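Local atomic coordinates of chitosanase (Bacillus subtilis subsp. subtilis str. 168, PDB entry 7C6C), a protein that hydrolyses internal beta-1,4 linkages between glucosamine units of partly acetylated chitosan, and probably aids defence against fungi by degrading the chitosan of their cell walls. Residues 73-76 / 77-81; 85-88 / 89-92. One frame throughout, in Å; residues are numbered along the deposited sequence.

Contact 1 (73-76 / 77-81) lies on the single helix 73-82, and contact 2 (85-88 / 89-92) follows it along the chain, in the loop that leads to helix 93-99. Their centres are 11 Å apart, on the same side of the chain's centre, and both fall within the glycosyl hydrolase family 46 range. The loop folds back against the helix: Leu79 CD2 packs on Asp86 O at 3.4 Å, and the Glu75 side chain touches Asn89 and Leu90. The helix thus offers one flank to helix 52-63 and another to its own following loop, which carries Thr87 to about 9 Å, side chain to side chain, from Asp35, the nucleophile by similarity.

Contact 1 (73-76 / 77-81)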
ATOM      1  N   LEU A  73      -2.302  22.370   6.394  1.00  8.74           N
ATOM      2  CA  LEU A  73      -1.392  21.745   7.356  1.00  8.67           C
ATOM      3  C   LEU A  73      -1.911  21.760   8.787  1.00  8.70           C
ATOM      4  O   LEU A  73      -1.796  20.726   9.465  1.00  8.91           O
ATOM      5  CB  LEU A  73       0.014  22.345   7.253  1.00  9.28           C
ATOM      6  CG  LEU A  73       0.839  21.857   6.063  1.00  9.48           C
ATOM      7  CD1 LEU A  73       2.085  22.701   5.886  1.00 10.27           C
ATOM      8  CD2 LEU A  73       1.207  20.390   6.235  1.00 10.29           C
ATOM      9  N   PRO A  74      -2.457  22.859   9.322  1.00  8.94           N
ATOM     10  CA  PRO A  74      -2.912  22.802  10.724  1.00  9.29           C
ATOM     11  C   PRO A  74      -3.974  21.743  10.958  1.00  8.94           C
ATOM     12  O   PRO A  74      -3.906  21.002  11.948  1.00  9.72           O
ATOM     13  CB  PRO A  74      -3.408  24.230  10.995  1.00 10.99           C
ATOM     14  CG  PRO A  74      -2.594  25.084  10.051  1.00 11.26           C
ATOM     15  CD  PRO A  74      -2.474  24.240   8.800  1.00 10.49           C
ATOM     16  N   GLU A  75      -4.951  21.628  10.052  1.00  9.39           N
ATOM     17  CA  GLU A  75      -5.971  20.602  10.219  1.00  8.63           C
ATOM     18  C   GLU A  75      -5.397  19.207   9.989  1.00  8.05           C
ATOM     19  O   GLU A  75      -5.699  18.278  10.746  1.00  8.08           O
ATOM     20  CB  GLU A  75      -7.158  20.865   9.295  1.00  9.55           C
ATOM     21  CG  GLU A  75      -8.263  19.817   9.382  1.00  9.80           C
ATOM     22  CD  GLU A  75      -8.998  19.790  10.718  1.00 11.71           C
ATOM     23  OE1 GLU A  75      -8.817  20.694  11.563  1.00 14.32           O
ATOM     24  OE2 GLU A  75      -9.796  18.855  10.918  1.00 11.66           O
ATOM     25  N   LEU A  76      -4.569  19.027   8.954  1.00  8.29           N
ATOM     26  CA  LEU A  76      -3.954  17.722   8.743  1.00  7.94           C
ATOM     27  C   LEU A  76      -3.142  17.302   9.961  1.00  7.51           C
ATOM     28  O   LEU A  76      -3.124  16.124  10.336  1.00  7.98           O
ATOM     29  CB  LEU A  76      -3.071  17.741   7.500  1.00  8.54           C
ATOM     30  CG  LEU A  76      -3.817  17.913   6.178  1.00  8.73           C
ATOM     31  CD1 LEU A  76      -2.821  18.240   5.076  1.00 10.13           C
ATOM     32  CD2 LEU A  76      -4.633  16.651   5.822  1.00  9.93           C
ATOM     33  N   ARG A  77      -2.459  18.257  10.594  1.00  8.04           N
ATOM     34  CA  ARG A  77      -1.676  17.947  11.786  1.00  8.61           C
ATOM     35  C   ARG A  77      -2.578  17.511  12.935  1.00  8.02           C
ATOM     36  O   ARG A  77      -2.294  16.521  13.627  1.00  8.83           O
ATOM     37  CB  ARG A  77      -0.831  19.162  12.169  1.00  8.96           C
ATOM     38  CG  ARG A  77       0.255  18.853  13.172  1.00  9.30           C
ATOM     39  CD  ARG A  77       0.942  20.119  13.693  1.00 10.28           C
ATOM     40  NE  ARG A  77       1.332  21.020  12.611  1.00 10.28           N
ATOM     41  CZ  ARG A  77       2.405  20.844  11.846  1.00 10.30           C
ATOM     42  NH1 ARG A  77       3.217  19.809  12.054  1.00 11.33           N
ATOM     43  NH2 ARG A  77       2.670  21.713  10.869  1.00 10.73           N
ATOM     44  N   ARG A  78      -3.679  18.233  13.153  1.00  8.82           N
ATOM     45  CA  ARG A  78      -4.610  17.855  14.209  1.00 10.01           C
ATOM     46  C   ARG A  78      -5.243  16.495  13.936  1.00  9.02           C
ATOM     47  O   ARG A  78      -5.434  15.697  14.858  1.00  9.27           O
ATOM     48  CB  ARG A  78      -5.703  18.913  14.320  1.00 13.82           C
ATOM     49  CG  ARG A  78      -6.788  18.566  15.314  1.00 20.47           C
ATOM     50  CD  ARG A  78      -7.567  19.788  15.760  1.00 25.85           C
ATOM     51  NE  ARG A  78      -8.259  20.445  14.658  1.00 30.18           N
ATOM     52  CZ  ARG A  78      -9.172  21.396  14.830  1.00 32.54           C
ATOM     53  NH1 ARG A  78      -9.497  21.778  16.058  1.00 33.49           N
ATOM     54  NH2 ARG A  78      -9.769  21.953  13.783  1.00 33.54           N
ATOM     55  N   LEU A  79      -5.576  16.211  12.673  1.00  8.45           N
ATOM     56  CA  LEU A  79      -6.171  14.919  12.340  1.00  8.35           C
ATOM     57  C   LEU A  79      -5.200  13.785  12.619  1.00  8.05           C
ATOM     58  O   LEU A  79      -5.600  12.722  13.115  1.00  8.63           O
ATOM     59  CB  LEU A  79      -6.618  14.901  10.880  1.00  8.58           C
ATOM     60  CG  LEU A  79      -7.748  15.872  10.542  1.00  8.63           C
ATOM     61  CD1 LEU A  79      -7.939  15.932   9.038  1.00  9.13           C
ATOM     62  CD2 LEU A  79      -9.046  15.484  11.255  1.00  9.29           C
ATOM     63  N   ALA A  80      -3.916  13.992  12.321  1.00  7.84           N
ATOM     64  CA  ALA A  80      -2.909  12.989  12.635  1.00  8.99           C
ATOM     65  C   ALA A  80      -2.761  12.827  14.140  1.00  9.16           C
ATOM     66  O   ALA A  80      -2.704  11.701  14.651  1.00 10.03           O
ATOM     67  CB  ALA A  80      -1.578  13.395  12.004  1.00  9.93           C
ATOM     68  N   LYS A  81      -2.720  13.942  14.872  1.00  9.15           N
ATOM     69  CA  LYS A  81      -2.599  13.865  16.322  1.00 10.13           C
ATOM     70  C   LYS A  81      -3.749  13.079  16.934  1.00 10.67           C
ATOM     71  O   LYS A  81      -3.540  12.256  17.835  1.00 12.41           O
ATOM     72  CB  LYS A  81      -2.550  15.273  16.905  1.00 11.57           C
ATOM     73  CG  LYS A  81      -2.277  15.295  18.392  1.00 14.51           C
ATOM     74  CD  LYS A  81      -2.243  16.714  18.933  1.00 17.53           C
ATOM     75  CE  LYS A  81      -1.614  16.753  20.315  1.00 21.90           C
ATOM     76  NZ  LYS A  81      -2.344  15.879  21.265  1.00 23.91           N
TER
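Glu75 and Arg78 both send CG anti to the backbone N (chi1 179° and 175°), and each chain then bends, Glu75 at chi2 and Arg78 at chi3, which brings carboxylate and guanidinium together on one flank of the helix. The grip is side-on and falls on a single oxygen. Arg78 NH2 reaches the syn lone pair of Glu75 OE1 at 2.7 Å, the short arm of the salt bridge, while Arg78 NE approaches the same OE1 at 3.2 Å from above the carboxylate plane and along a more bent path. Glu75 OE1 sits in the guanidinium plane, although the two flat groups are turned 82° against each other. Two bonds to one in-plane acceptor restrain the rotation of the guanidinium.

The other oxygen, OE2, lies beside Leu79, with Glu75 OE2 3.5 Å from Leu79 CD2, and Glu75 CG packs against Leu79 CD1 at 3.9 Å. Glutamate suits this place because its CG methylene can lie against a leucine while its end pairs with a charge near the surface. The Glu75 side chain also meets Asn89 and Leu90. On another flank Leu73, Leu76 and the small Ala80 pack on Leu54 and Val57 of helix 52-63, apolar residues suited to a helix-helix face.

Backbone bonds run through the segment, among them Leu79 N to Glu75 O at 2.8 Å and Ala80 N to Leu76 O at 3.0 Å. This i to i+4 ladder is that of an alpha-helix, and the apolar face on helix 52-63, with an i to i+3 Glu-Arg pair on another flank, makes it amphipathic.

Contact 2 (85-88 / 89-92); sequences DDTS and NLKG
Water links Asp86 to Asn89 by side chain and by backbone. One molecule donates to Asp86 OD2 at 2.8 Å and accepts weakly from Asn89 ND2; directly, the carboxylate and amide stay 3.7 Å apart between Asp86 OD2 and Asn89 ND2, their planes turned 61° to each other. A second water accepts from Asn89 N and gives a weak bond to Asp86 O. A third donates to both Ser88 OG and Asn89 OD1, so each end of the Asn89 amide has a water partner, as befits a polar residue on an exposed bend.

Direct hydrogen bonds centre on Asp86 OD1, which takes two donors from Ser88. Ser88 N comes from above the carboxylate plane at 2.8 Å, and Ser88 OG donates to the syn lone pair of Asp86 OD1 at 2.6 Å. The hydroxyl can get there because chi1 of 70° sets OG between the backbone N and the carbonyl carbon. The bond from Ser88 N closes an Asx turn, for which aspartate is well suited, and this overlaps a type I beta turn from Thr87 to Leu90. That turn is closed by a weak bond from Leu90 N to Thr87 O at 3.3 Å.

Apolar contact is slight within the loop, with Thr87 CG2 4.5 Å from Leu90 CD1. Both side chains instead touch Tyr39, and buried Leu90 also packs on Glu75 and Leu79 of helix 73-82. Ties to strand 30-32 converge on Arg32: Asp85 supplies the charge for a salt bridge, and Thr87 a hydroxyl that hydrogen-bonds the same guanidinium.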
ATOM      1  N   ASP A  85     -11.010  10.574  11.788  1.00  8.61           N
ATOM      2  CA  ASP A  85     -11.700  10.356  10.521  1.00  9.50           C
ATOM      3  C   ASP A  85     -12.395  11.614  10.003  1.00  8.95           C
ATOM      4  O   ASP A  85     -12.994  11.584   8.924  1.00  9.75           O
ATOM      5  CB  ASP A  85     -12.718   9.227  10.744  1.00  9.75           C
ATOM      6  CG  ASP A  85     -13.469   8.813   9.490  1.00  9.85           C
ATOM      7  OD1 ASP A  85     -12.837   8.366   8.511  1.00 10.20           O
ATOM      8  OD2 ASP A  85     -14.722   8.866   9.519  1.00 11.35           O
ATOM      9  N   ASP A  86     -12.328  12.718  10.743  1.00  8.60           N
ATOM     10  CA  ASP A  86     -13.028  13.945  10.364  1.00  8.89           C
ATOM     11  C   ASP A  86     -12.501  14.497   9.045  1.00  8.54           C
ATOM     12  O   ASP A  86     -11.297  14.719   8.882  1.00  9.26           O
ATOM     13  CB  ASP A  86     -12.782  14.966  11.473  1.00  9.83           C
ATOM     14  CG  ASP A  86     -13.648  16.211  11.374  1.00 10.25           C
ATOM     15  OD1 ASP A  86     -14.549  16.302  10.512  1.00 10.42           O
ATOM     16  OD2 ASP A  86     -13.420  17.106  12.219  1.00 12.24           O
ATOM     17  N   THR A  87     -13.414  14.743   8.103  1.00  9.54           N
ATOM     18  CA  THR A  87     -13.076  15.472   6.888  1.00 10.15           C
ATOM     19  C   THR A  87     -13.883  16.756   6.756  1.00 11.21           C
ATOM     20  O   THR A  87     -13.795  17.439   5.729  1.00 13.52           O
ATOM     21  CB  THR A  87     -13.171  14.588   5.635  1.00 10.93           C
ATOM     22  OG1 THR A  87     -14.470  13.997   5.551  1.00 11.59           O
ATOM     23  CG2 THR A  87     -12.138  13.471   5.682  1.00 11.58           C
ATOM     24  N   SER A  88     -14.625  17.132   7.795  1.00 11.06           N
ATOM     25  CA  SER A  88     -15.497  18.293   7.701  1.00 11.83           C
ATOM     26  C   SER A  88     -14.737  19.616   7.734  1.00 11.33           C
ATOM     27  O   SER A  88     -15.316  20.649   7.385  1.00 12.72           O
ATOM     28  CB  SER A  88     -16.540  18.255   8.819  1.00 12.27           C
ATOM     29  OG  SER A  88     -15.949  18.496  10.086  1.00 12.61           O
ATOM     30  N   ASN A  89     -13.470  19.619   8.154  1.00 10.64           N
ATOM     31  CA  ASN A  89     -12.661  20.831   8.171  1.00 11.44           C
ATOM     32  C   ASN A  89     -11.592  20.814   7.086  1.00 10.12           C
ATOM     33  O   ASN A  89     -10.538  21.433   7.244  1.00 11.60           O
ATOM     34  CB  ASN A  89     -12.001  21.058   9.532  1.00 14.15           C
ATOM     35  CG  ASN A  89     -12.986  21.362  10.624  1.00 19.43           C
ATOM     36  OD1 ASN A  89     -13.862  22.209  10.472  1.00 19.55           O
ATOM     37  ND2 ASN A  89     -12.823  20.694  11.759  1.00 23.48           N
ATOM     38  N   LEU A  90     -11.849  20.109   5.988  1.00 10.59           N
ATOM     39  CA  LEU A  90     -10.938  20.016   4.856  1.00 10.42           C
ATOM     40  C   LEU A  90     -11.608  20.476   3.563  1.00 10.65           C
ATOM     41  O   LEU A  90     -11.349  19.939   2.488  1.00 10.81           O
ATOM     42  CB  LEU A  90     -10.373  18.605   4.709  1.00 10.04           C
ATOM     43  CG  LEU A  90      -9.362  18.162   5.771  1.00  9.69           C
ATOM     44  CD1 LEU A  90      -9.017  16.696   5.572  1.00  9.87           C
ATOM     45  CD2 LEU A  90      -8.106  19.030   5.770  1.00 10.29           C
ATOM     46  N   LYS A  91     -12.459  21.496   3.641  1.00 12.62           N
ATOM     47  CA  LYS A  91     -13.145  21.971   2.449  1.00 13.42           C
ATOM     48  C   LYS A  91     -12.144  22.406   1.388  1.00 12.15           C
ATOM     49  O   LYS A  91     -11.224  23.183   1.661  1.00 12.81           O
ATOM     50  CB  LYS A  91     -14.064  23.142   2.798  1.00 17.08           C
ATOM     51  CG  LYS A  91     -14.857  23.672   1.604  1.00 20.73           C
ATOM     52  CD  LYS A  91     -15.850  24.748   2.018  1.00 24.25           C
ATOM     53  CE  LYS A  91     -15.150  25.949   2.620  1.00 27.09           C
ATOM     54  NZ  LYS A  91     -14.004  26.402   1.779  1.00 29.44           N
ATOM     55  N   GLY A  92     -12.322  21.897   0.171  1.00 11.51           N
ATOM     56  CA  GLY A  92     -11.439  22.210  -0.930  1.00 11.53           C
ATOM     57  C   GLY A  92     -10.211  21.332  -1.037  1.00 10.64           C
ATOM     58  O   GLY A  92      -9.538  21.361  -2.074  1.00 10.66           O
TER
HETATM   59  O   HOH W   1     -11.413  17.686   8.965  1.00 10.35           O
HETATM   60  O   HOH W   2     -14.573  19.088  13.752  1.00 27.91           O
HETATM   61  O   HOH W   3     -16.123  20.694  11.667  1.00 31.09           O